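Local atomic coordinates of DUF3887 domain-containing protein (Ruminococcus gnavus, PDB entry 4HYZ), a protein that is of unknown function but belongs to the DUF3887 family of the NTF2 clan, and is made with a signal sequence. Residues A[26-30]-A[55-60]; A[35-40]-A[107-112]; A[82-87]-A[99-105]. All blocks are in the same frame, centred on the assembly; numbering follows the deposited sequence.

Following the chain from its N terminus, helix 13-28 ends in residues 26-30, the first half of contact 1, and the end of helix 32-36 opens 35-40, the first half of contact 2. Contact 1 closes when helix 49-60 returns with residues 55-60. Contact 2 is still open at that point, so the two cross. The chain then builds the rest of the sheet: contact 3 pairs 82-87 with 99-105 in a hairpin that begins and ends before residues 107-112 close contact 2. Contact 1 thus ties helix to helix, contact 3 strand to strand, and contact 2 fastens the helical layer to the last strand; it touches contact 1 through Ala27 and Phe112, and contact 3 through a backbone hydrogen bond from Val110 to Ala102.

Contact 1: A[26-30]-A[55-60]; sequences IAQSK and YLKILE
Lys30 and Leu56 mark the closest backbone approach, with 7.0 Å between their CA atoms, where the chain leaves helix 13-28 with positive phi at Lys30 and passes helix 49-60. Ala27 suits the tight spot: its CB lies 3.6 Å from Tyr55 OH, and its carbonyl oxygen sits at the edge of the ring, near the ring plane. Tyr55 reaches there because its CG stands anti to the backbone N (chi1 154°), and Leu59 CB of the same helix sits above one ring face, toward its rim. Beside it, Leu59 CD2 packs 3.9 Å from Gln28 CG, and the extended Gln28 chain carries NE2 on to a hydrogen bond with Tyr92 OH. In this NTF2-like fold the two helices belong to the layer laid against a curved antiparallel sheet, and Tyr55 OH hydrogen-bonds Tyr99 OH on that sheet. A phenylalanine in place of Tyr55 would probably leave Tyr99 without this hydroxyl partner and open a small gap beside the Ala27 methyl. On the solvent side, Lys30 CB and CG cross the Leu56 methyls, Lys30 CB 3.9 Å from Leu56 CD1. The extended chain then carries Lys30 NZ to Glu60 OE2 in a long salt bridge of 3.4 Å.

Contact 2: A[35-40]-A[107-112]; sequences WKSRFT and MNLVSF. With SO4 (sulfate ion), chain D.
Trp35 meets Phe112 in a T-shaped stack: the indole edge points at the phenyl face, with planes at 88° and the five-membered ring centroid 4.8 Å from the centroid of Phe112. Trp35 NE1 lies over the middle of that face; buried and with no hydrogen-bond partner in the model, it has the ring's pi cloud as its neighbour. Phe39 fills the space next to this pair. Phe39 CZ abuts Phe112 CB at 3.7 Å, Phe39 CE1 lies over one face of the indole, toward its rim, and Leu109 CB stands 3.8 Å from the centroid of the Phe39 ring, over its face, as a CH-pi contact. Arg38 works differently, with polar edges. Bent at chi2 and chi3 (-66° and -49°), it curls back so that Arg38 NH1 reaches Asn108 OD1 at 2.9 Å and Arg38 NH2 reaches Met107 O at 2.8 Å, both near the guanidinium plane, while NE forms a salt bridge with Asp23. The Asn108 amide uses both ends: OD1 takes Arg38, and Asn108 ND2 gives an almost straight 2.7 Å bond to sulfate O4. Lys41 N binds the same ion, probably from the crystallisation liquor. Backbone bonds from Leu109 N to Arg38 O and from Thr40 N to Leu109 O join Phe39 and Leu109 in a single bridge. Just beyond, Val110 and Ser111 both face Ala102, a classic beta bulge in the edge strand of this chain's NTF2-like sheet.

Contact 3: A[82-87]-A[99-105]; sequences KYGGVI and YSLAYDE
Gly84 and Tyr103 form a hydrogen-bonded antiparallel pair, Gly84 N to Tyr103 O at 3.0 Å and Tyr103 N to Gly84 O at 2.8 Å. Two residues on, Val86 and Leu101 repeat the pattern, their bonds running nearly straight onto the carbonyls. Between them Gly85 and Ala102, a non-hydrogen-bonded pair with CA atoms 4.2 Å apart, put little bulk on their face. Farther along, Tyr83 CE1 lies 3.9 Å from Asp104 CB, ring and carboxylate planes 22° apart. The Lys82 chain bends at its third torsion (chi3 -81°), with Glu105 OE2 alongside its CB, CD and CE, and Lys82 NZ reaches Glu105 OE2 in a weak 3.4 Å salt bridge. One water donates to Lys82 O and accepts from Glu105 N. The strands, at 158° to each other, are the arms of hairpin 81-92/95-103, whose first arm is the middle strand of the five-stranded antiparallel sheet of an NTF2-like fold. Val86, Leu101 and Tyr103 share the face that helix 13-28 covers, where hydrophobic and aromatic groups belong; Tyr103 OH hydrogen-bonds Asp23 from that helix. Asp104 OD1 accepts from Asn108 N. Ile87, Ser100 and Ala102 take the other face, where Ile87 packs on Ile3 of a second subunit.

Contact 1: A[26-30]-A[55-60]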
loop_
_atom_site.group_PDB
_atom_site.type_symbol
_atom_site.label_atom_id
_atom_site.label_comp_id
_atom_site.label_asym_id
_atom_site.label_seq_id
_atom_site.Cartn_x
_atom_site.Cartn_y
_atom_site.Cartn_z
ATOM N N ILE A 26 14.252 -20.830 -13.370
ATOM C CA ILE A 26 15.708 -21.079 -13.349
ATOM C C ILE A 26 16.076 -21.659 -11.968
ATOM O O ILE A 26 16.878 -22.578 -11.909
ATOM C CB ILE A 26 16.532 -19.811 -13.730
ATOM C CG1 ILE A 26 16.346 -19.430 -15.245
ATOM C CG2 ILE A 26 18.019 -20.005 -13.422
ATOM C CD1 ILE A 26 16.420 -17.730 -15.512
ATOM N N ALA A 27 15.480 -21.150 -10.866
ATOM C CA ALA A 27 15.717 -21.698 -9.518
ATOM C C ALA A 27 15.238 -23.158 -9.428
ATOM O O ALA A 27 15.960 -23.997 -8.899
ATOM C CB ALA A 27 15.009 -20.856 -8.465
ATOM N N GLN A 28 14.061 -23.467 -10.008
ATOM C CA GLN A 28 13.525 -24.841 -9.996
ATOM C C GLN A 28 14.327 -25.810 -10.877
ATOM O O GLN A 28 14.204 -27.016 -10.689
ATOM C CB GLN A 28 12.051 -24.883 -10.431
ATOM C CG GLN A 28 11.087 -24.225 -9.440
ATOM C CD GLN A 28 9.723 -23.972 -10.043
ATOM O OE1 GLN A 28 9.476 -24.085 -11.266
ATOM N NE2 GLN A 28 8.802 -23.601 -9.198
ATOM N N SER A 29 15.122 -25.306 -11.846
ATOM C CA SER A 29 15.898 -26.143 -12.769
ATOM C C SER A 29 17.032 -26.903 -12.078
ATOM O O SER A 29 17.546 -27.875 -12.642
ATOM C CB SER A 29 16.466 -25.285 -13.896
ATOM O OG SER A 29 17.533 -24.474 -13.436
ATOM N N LYS A 30 17.420 -26.461 -10.859
ATOM C CA LYS A 30 18.493 -27.031 -10.010
ATOM C C LYS A 30 19.885 -26.694 -10.580
ATOM O O LYS A 30 20.890 -27.183 -10.066
ATOM C CB LYS A 30 18.342 -28.561 -9.765
ATOM C CG LYS A 30 16.970 -28.974 -9.224
ATOM C CD LYS A 30 16.903 -30.442 -8.829
ATOM C CE LYS A 30 15.459 -30.879 -8.744
ATOM N NZ LYS A 30 15.297 -32.278 -8.258
ATOM N N TYR A 55 17.625 -24.589 -0.303
ATOM C CA TYR A 55 16.386 -24.179 -0.961
ATOM C C TYR A 55 15.814 -25.364 -1.798
ATOM O O TYR A 55 14.608 -25.615 -1.759
ATOM C CB TYR A 55 16.603 -22.920 -1.832
ATOM C CG TYR A 55 15.621 -22.809 -2.977
ATOM C CD1 TYR A 55 14.305 -22.400 -2.760
ATOM C CD2 TYR A 55 15.997 -23.139 -4.282
ATOM C CE1 TYR A 55 13.387 -22.328 -3.812
ATOM C CE2 TYR A 55 15.084 -23.079 -5.338
ATOM C CZ TYR A 55 13.788 -22.653 -5.103
ATOM O OH TYR A 55 12.899 -22.586 -6.148
ATOM N N LEU A 56 16.683 -26.083 -2.527
ATOM C CA LEU A 56 16.279 -27.223 -3.356
ATOM C C LEU A 56 15.676 -28.339 -2.501
ATOM O O LEU A 56 14.699 -28.954 -2.925
ATOM C CB LEU A 56 17.444 -27.765 -4.198
ATOM C CG LEU A 56 18.039 -26.847 -5.301
ATOM C CD1 LEU A 56 19.091 -27.607 -6.092
ATOM C CD2 LEU A 56 16.956 -26.295 -6.256
ATOM N N LYS A 57 16.232 -28.572 -1.287
ATOM C CA LYS A 57 15.733 -29.553 -0.315
ATOM C C LYS A 57 14.272 -29.221 0.083
ATOM O O LYS A 57 13.408 -30.093 0.022
ATOM C CB LYS A 57 16.635 -29.595 0.941
ATOM C CG LYS A 57 17.802 -30.569 0.871
ATOM N N ILE A 58 14.002 -27.948 0.424
ATOM C CA ILE A 58 12.670 -27.457 0.804
ATOM C C ILE A 58 11.743 -27.485 -0.429
ATOM O O ILE A 58 10.580 -27.875 -0.305
ATOM C CB ILE A 58 12.752 -26.036 1.468
ATOM C CG1 ILE A 58 13.574 -26.095 2.778
ATOM C CG2 ILE A 58 11.363 -25.461 1.756
ATOM C CD1 ILE A 58 14.297 -24.800 3.140
ATOM N N LEU A 59 12.268 -27.089 -1.609
ATOM C CA LEU A 59 11.537 -27.074 -2.883
ATOM C C LEU A 59 11.022 -28.467 -3.249
ATOM O O LEU A 59 9.852 -28.582 -3.626
ATOM C CB LEU A 59 12.399 -26.502 -4.038
ATOM C CG LEU A 59 11.783 -26.560 -5.461
ATOM C CD1 LEU A 59 10.564 -25.655 -5.576
ATOM C CD2 LEU A 59 12.813 -26.224 -6.526
ATOM N N GLU A 60 11.880 -29.519 -3.137
ATOM C CA GLU A 60 11.518 -30.903 -3.470
ATOM C C GLU A 60 10.286 -31.384 -2.676
ATOM O O GLU A 60 9.487 -32.146 -3.209
ATOM C CB GLU A 60 12.697 -31.863 -3.236
ATOM C CG GLU A 60 13.392 -32.360 -4.499
ATOM C CD GLU A 60 14.619 -31.572 -4.942
ATOM O OE1 GLU A 60 14.461 -30.407 -5.386
ATOM O OE2 GLU A 60 15.738 -32.139 -4.878
#

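Contact 2: A[35-40]-A[107-112]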
loop_
_atom_site.group_PDB
_atom_site.type_symbol
_atom_site.label_atom_id
_atom_site.label_comp_id
_atom_site.label_asym_id
_atom_site.label_seq_id
_atom_site.Cartn_x
_atom_site.Cartn_y
_atom_site.Cartn_z
ATOM N N TRP A 35 21.257 -19.922 -12.038
ATOM C CA TRP A 35 20.527 -19.165 -11.031
ATOM C C TRP A 35 21.412 -18.056 -10.504
ATOM O O TRP A 35 20.977 -16.906 -10.505
ATOM C CB TRP A 35 20.026 -20.090 -9.916
ATOM C CG TRP A 35 19.323 -19.380 -8.791
ATOM C CD1 TRP A 35 18.038 -18.917 -8.778
ATOM C CD2 TRP A 35 19.867 -19.093 -7.492
ATOM N NE1 TRP A 35 17.745 -18.372 -7.551
ATOM C CE2 TRP A 35 18.843 -18.484 -6.735
ATOM C CE3 TRP A 35 21.123 -19.301 -6.894
ATOM C CZ2 TRP A 35 19.032 -18.080 -5.408
ATOM C CZ3 TRP A 35 21.299 -18.925 -5.573
ATOM C CH2 TRP A 35 20.269 -18.315 -4.849
ATOM N N LYS A 36 22.679 -18.370 -10.156
ATOM C CA LYS A 36 23.663 -17.375 -9.684
ATOM C C LYS A 36 23.850 -16.232 -10.716
ATOM O O LYS A 36 23.917 -15.068 -10.327
ATOM C CB LYS A 36 25.005 -18.058 -9.402
ATOM C CG LYS A 36 26.083 -17.154 -8.807
ATOM C CD LYS A 36 27.234 -17.959 -8.170
ATOM C CE LYS A 36 28.351 -18.288 -9.127
ATOM N NZ LYS A 36 29.209 -17.114 -9.442
ATOM N N SER A 37 23.895 -16.567 -12.015
ATOM C CA SER A 37 24.106 -15.626 -13.119
ATOM C C SER A 37 22.965 -14.591 -13.243
ATOM O O SER A 37 23.147 -13.578 -13.929
ATOM C CB SER A 37 24.280 -16.372 -14.444
ATOM O OG SER A 37 23.025 -16.734 -15.007
ATOM N N ARG A 38 21.807 -14.845 -12.593
ATOM C CA ARG A 38 20.655 -13.936 -12.643
ATOM C C ARG A 38 20.757 -12.809 -11.577
ATOM O O ARG A 38 19.980 -11.861 -11.611
ATOM C CB ARG A 38 19.349 -14.734 -12.536
ATOM C CG ARG A 38 18.992 -15.468 -13.857
ATOM C CD ARG A 38 18.670 -14.484 -14.995
ATOM N NE ARG A 38 17.705 -13.492 -14.506
ATOM C CZ ARG A 38 17.898 -12.184 -14.377
ATOM N NH1 ARG A 38 18.964 -11.600 -14.922
ATOM N NH2 ARG A 38 16.992 -11.436 -13.777
ATOM N N PHE A 39 21.745 -12.886 -10.666
ATOM C CA PHE A 39 21.987 -11.868 -9.638
ATOM C C PHE A 39 22.884 -10.782 -10.190
ATOM O O PHE A 39 23.677 -11.050 -11.105
ATOM C CB PHE A 39 22.622 -12.495 -8.371
ATOM C CG PHE A 39 21.616 -13.224 -7.510
ATOM C CD1 PHE A 39 21.146 -14.483 -7.874
ATOM C CD2 PHE A 39 21.086 -12.623 -6.374
ATOM C CE1 PHE A 39 20.183 -15.139 -7.094
ATOM C CE2 PHE A 39 20.121 -13.279 -5.594
ATOM C CZ PHE A 39 19.684 -14.532 -5.950
ATOM N N THR A 40 22.767 -9.547 -9.648
ATOM C CA THR A 40 23.665 -8.448 -10.034
ATOM C C THR A 40 25.126 -8.942 -9.902
ATOM O O THR A 40 25.412 -9.701 -8.971
ATOM C CB THR A 40 23.451 -7.205 -9.157
ATOM O OG1 THR A 40 24.009 -7.440 -7.863
ATOM C CG2 THR A 40 21.990 -6.817 -9.024
HETATM N N MSE A 107 17.311 -5.076 -13.870
HETATM C CA MSE A 107 16.462 -6.284 -13.815
HETATM C C MSE A 107 17.257 -7.553 -13.496
HETATM O O MSE A 107 16.901 -8.678 -13.924
HETATM C CB MSE A 107 15.602 -6.434 -15.093
HETATM C CG MSE A 107 14.445 -5.393 -15.134
HETATM SE SE MSE A 107 13.275 -5.468 -13.567
HETATM C CE MSE A 107 12.688 -7.324 -13.611
ATOM N N ASN A 108 18.276 -7.374 -12.642
ATOM C CA ASN A 108 19.044 -8.510 -12.112
ATOM C C ASN A 108 18.674 -8.655 -10.639
ATOM O O ASN A 108 18.358 -7.668 -10.011
ATOM C CB ASN A 108 20.519 -8.306 -12.330
ATOM C CG ASN A 108 20.842 -8.250 -13.799
ATOM O OD1 ASN A 108 20.401 -9.078 -14.590
ATOM N ND2 ASN A 108 21.644 -7.296 -14.195
ATOM N N LEU A 109 18.666 -9.863 -10.103
ATOM C CA LEU A 109 18.257 -10.081 -8.711
ATOM C C LEU A 109 19.194 -9.466 -7.671
ATOM O O LEU A 109 20.416 -9.519 -7.802
ATOM C CB LEU A 109 18.137 -11.585 -8.412
ATOM C CG LEU A 109 17.041 -12.358 -9.150
ATOM C CD1 LEU A 109 17.329 -13.881 -9.074
ATOM C CD2 LEU A 109 15.652 -12.030 -8.581
ATOM N N VAL A 110 18.595 -8.930 -6.596
ATOM C CA VAL A 110 19.364 -8.460 -5.440
ATOM C C VAL A 110 18.944 -9.320 -4.246
ATOM O O VAL A 110 19.602 -9.315 -3.210
ATOM C CB VAL A 110 19.243 -6.938 -5.138
ATOM C CG1 VAL A 110 19.871 -6.102 -6.251
ATOM C CG2 VAL A 110 17.795 -6.524 -4.890
ATOM N N SER A 111 17.839 -10.060 -4.405
ATOM C CA SER A 111 17.247 -10.874 -3.332
ATOM C C SER A 111 16.312 -11.917 -3.925
ATOM O O SER A 111 15.585 -11.640 -4.878
ATOM C CB SER A 111 16.480 -9.976 -2.356
ATOM O OG SER A 111 15.960 -10.742 -1.285
ATOM N N PHE A 112 16.316 -13.101 -3.342
ATOM C CA PHE A 112 15.480 -14.217 -3.782
ATOM C C PHE A 112 15.165 -15.040 -2.564
ATOM O O PHE A 112 16.082 -15.622 -1.990
ATOM C CB PHE A 112 16.200 -15.062 -4.868
ATOM C CG PHE A 112 15.371 -16.189 -5.466
ATOM C CD1 PHE A 112 15.172 -17.377 -4.769
ATOM C CD2 PHE A 112 14.842 -16.082 -6.748
ATOM C CE1 PHE A 112 14.422 -18.415 -5.321
ATOM C CE2 PHE A 112 14.089 -17.124 -7.301
ATOM C CZ PHE A 112 13.856 -18.268 -6.569
HETATM S S SO4 D . 23.963 -5.166 -12.741
HETATM O O1 SO4 D . 24.482 -4.124 -11.867
HETATM O O2 SO4 D . 23.928 -4.636 -14.110
HETATM O O3 SO4 D . 24.842 -6.407 -12.642
HETATM O O4 SO4 D . 22.609 -5.485 -12.375
#

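Contact 3: A[82-87]-A[99-105]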
loop_
_atom_site.group_PDB
_atom_site.type_symbol
_atom_site.label_atom_id
_atom_site.label_comp_id
_atom_site.label_asym_id
_atom_site.label_seq_id
_atom_site.Cartn_x
_atom_site.Cartn_y
_atom_site.Cartn_z
ATOM N N LYS A 82 17.207 2.511 -6.616
ATOM C CA LYS A 82 15.841 1.968 -6.611
ATOM C C LYS A 82 15.824 0.469 -6.833
ATOM O O LYS A 82 16.534 -0.041 -7.703
ATOM C CB LYS A 82 14.990 2.669 -7.672
ATOM C CG LYS A 82 14.758 4.158 -7.367
ATOM C CD LYS A 82 14.140 4.944 -8.533
ATOM C CE LYS A 82 15.183 5.354 -9.551
ATOM N NZ LYS A 82 14.570 5.745 -10.843
ATOM N N TYR A 83 14.980 -0.232 -6.058
ATOM C CA TYR A 83 14.834 -1.697 -6.121
ATOM C C TYR A 83 13.356 -2.041 -6.179
ATOM O O TYR A 83 12.571 -1.511 -5.403
ATOM C CB TYR A 83 15.520 -2.375 -4.913
ATOM C CG TYR A 83 16.989 -2.033 -4.849
ATOM C CD1 TYR A 83 17.921 -2.726 -5.622
ATOM C CD2 TYR A 83 17.442 -0.960 -4.083
ATOM C CE1 TYR A 83 19.270 -2.377 -5.614
ATOM C CE2 TYR A 83 18.789 -0.594 -4.074
ATOM C CZ TYR A 83 19.700 -1.305 -4.844
ATOM O OH TYR A 83 21.028 -0.946 -4.835
ATOM N N GLY A 84 12.998 -2.852 -7.149
ATOM C CA GLY A 84 11.624 -3.257 -7.389
ATOM C C GLY A 84 11.430 -4.654 -6.877
ATOM O O GLY A 84 12.227 -5.535 -7.180
ATOM N N GLY A 85 10.402 -4.842 -6.059
ATOM C CA GLY A 85 10.115 -6.141 -5.480
ATOM C C GLY A 85 8.773 -6.721 -5.871
ATOM O O GLY A 85 7.834 -5.994 -6.221
ATOM N N VAL A 86 8.683 -8.050 -5.792
ATOM C CA VAL A 86 7.456 -8.749 -6.092
ATOM C C VAL A 86 7.326 -9.955 -5.170
ATOM O O VAL A 86 8.293 -10.667 -4.914
ATOM C CB VAL A 86 7.307 -9.114 -7.599
ATOM C CG1 VAL A 86 8.317 -10.176 -8.047
ATOM C CG2 VAL A 86 5.883 -9.548 -7.935
ATOM N N ILE A 87 6.127 -10.132 -4.629
ATOM C CA ILE A 87 5.719 -11.303 -3.875
ATOM C C ILE A 87 4.792 -12.042 -4.834
ATOM O O ILE A 87 3.761 -11.501 -5.233
ATOM C CB ILE A 87 5.104 -11.012 -2.499
ATOM C CG1 ILE A 87 6.066 -10.087 -1.670
ATOM C CG2 ILE A 87 4.818 -12.354 -1.812
ATOM C CD1 ILE A 87 5.499 -9.585 -0.366
ATOM N N TYR A 99 6.900 -16.510 -3.075
ATOM C CA TYR A 99 8.292 -16.129 -3.306
ATOM C C TYR A 99 8.456 -14.616 -3.243
ATOM O O TYR A 99 7.599 -13.906 -3.760
ATOM C CB TYR A 99 8.760 -16.618 -4.681
ATOM C CG TYR A 99 9.181 -18.066 -4.761
ATOM C CD1 TYR A 99 8.230 -19.085 -4.836
ATOM C CD2 TYR A 99 10.513 -18.408 -4.950
ATOM C CE1 TYR A 99 8.604 -20.413 -5.049
ATOM C CE2 TYR A 99 10.900 -19.732 -5.147
ATOM C CZ TYR A 99 9.942 -20.730 -5.200
ATOM O OH TYR A 99 10.316 -22.031 -5.408
ATOM N N SER A 100 9.567 -14.125 -2.669
ATOM C CA SER A 100 9.900 -12.688 -2.624
ATOM C C SER A 100 11.176 -12.469 -3.401
ATOM O O SER A 100 12.217 -12.996 -3.019
ATOM C CB SER A 100 10.070 -12.188 -1.192
ATOM O OG SER A 100 8.881 -12.423 -0.473
ATOM N N LEU A 101 11.083 -11.714 -4.487
ATOM C CA LEU A 101 12.197 -11.386 -5.364
ATOM C C LEU A 101 12.338 -9.899 -5.452
ATOM O O LEU A 101 11.334 -9.191 -5.493
ATOM C CB LEU A 101 11.973 -11.974 -6.786
ATOM C CG LEU A 101 12.356 -13.437 -7.018
ATOM C CD1 LEU A 101 11.472 -14.392 -6.222
ATOM C CD2 LEU A 101 12.218 -13.800 -8.477
ATOM N N ALA A 102 13.573 -9.416 -5.514
ATOM C CA ALA A 102 13.851 -7.996 -5.663
ATOM C C ALA A 102 14.884 -7.810 -6.747
ATOM O O ALA A 102 15.784 -8.635 -6.896
ATOM C CB ALA A 102 14.306 -7.383 -4.336
ATOM N N TYR A 103 14.749 -6.726 -7.498
ATOM C CA TYR A 103 15.590 -6.408 -8.639
ATOM C C TYR A 103 16.182 -5.038 -8.557
ATOM O O TYR A 103 15.551 -4.107 -8.039
ATOM C CB TYR A 103 14.726 -6.464 -9.934
ATOM C CG TYR A 103 14.240 -7.861 -10.268
ATOM C CD1 TYR A 103 15.070 -8.772 -10.919
ATOM C CD2 TYR A 103 12.956 -8.285 -9.906
ATOM C CE1 TYR A 103 14.628 -10.057 -11.237
ATOM C CE2 TYR A 103 12.498 -9.564 -10.235
ATOM C CZ TYR A 103 13.346 -10.451 -10.888
ATOM O OH TYR A 103 12.952 -11.732 -11.180
ATOM N N ASP A 104 17.339 -4.877 -9.201
ATOM C CA ASP A 104 17.873 -3.545 -9.415
ATOM C C ASP A 104 17.248 -3.048 -10.748
ATOM O O ASP A 104 16.501 -3.808 -11.412
ATOM C CB ASP A 104 19.416 -3.528 -9.386
ATOM C CG ASP A 104 20.151 -4.243 -10.505
ATOM O OD1 ASP A 104 19.484 -4.771 -11.434
ATOM O OD2 ASP A 104 21.382 -4.206 -10.504
ATOM N N GLU A 105 17.528 -1.795 -11.142
ATOM C CA GLU A 105 16.923 -1.226 -12.353
ATOM C C GLU A 105 17.342 -1.982 -13.630
ATOM O O GLU A 105 16.593 -1.938 -14.612
ATOM C CB GLU A 105 17.250 0.275 -12.486
ATOM C CG GLU A 105 16.492 1.145 -11.488
ATOM C CD GLU A 105 15.089 1.592 -11.862
ATOM O OE1 GLU A 105 14.575 1.138 -12.908
ATOM O OE2 GLU A 105 14.480 2.358 -11.076
HETATM O O HOH W 1 18.889 -0.036 -9.047
#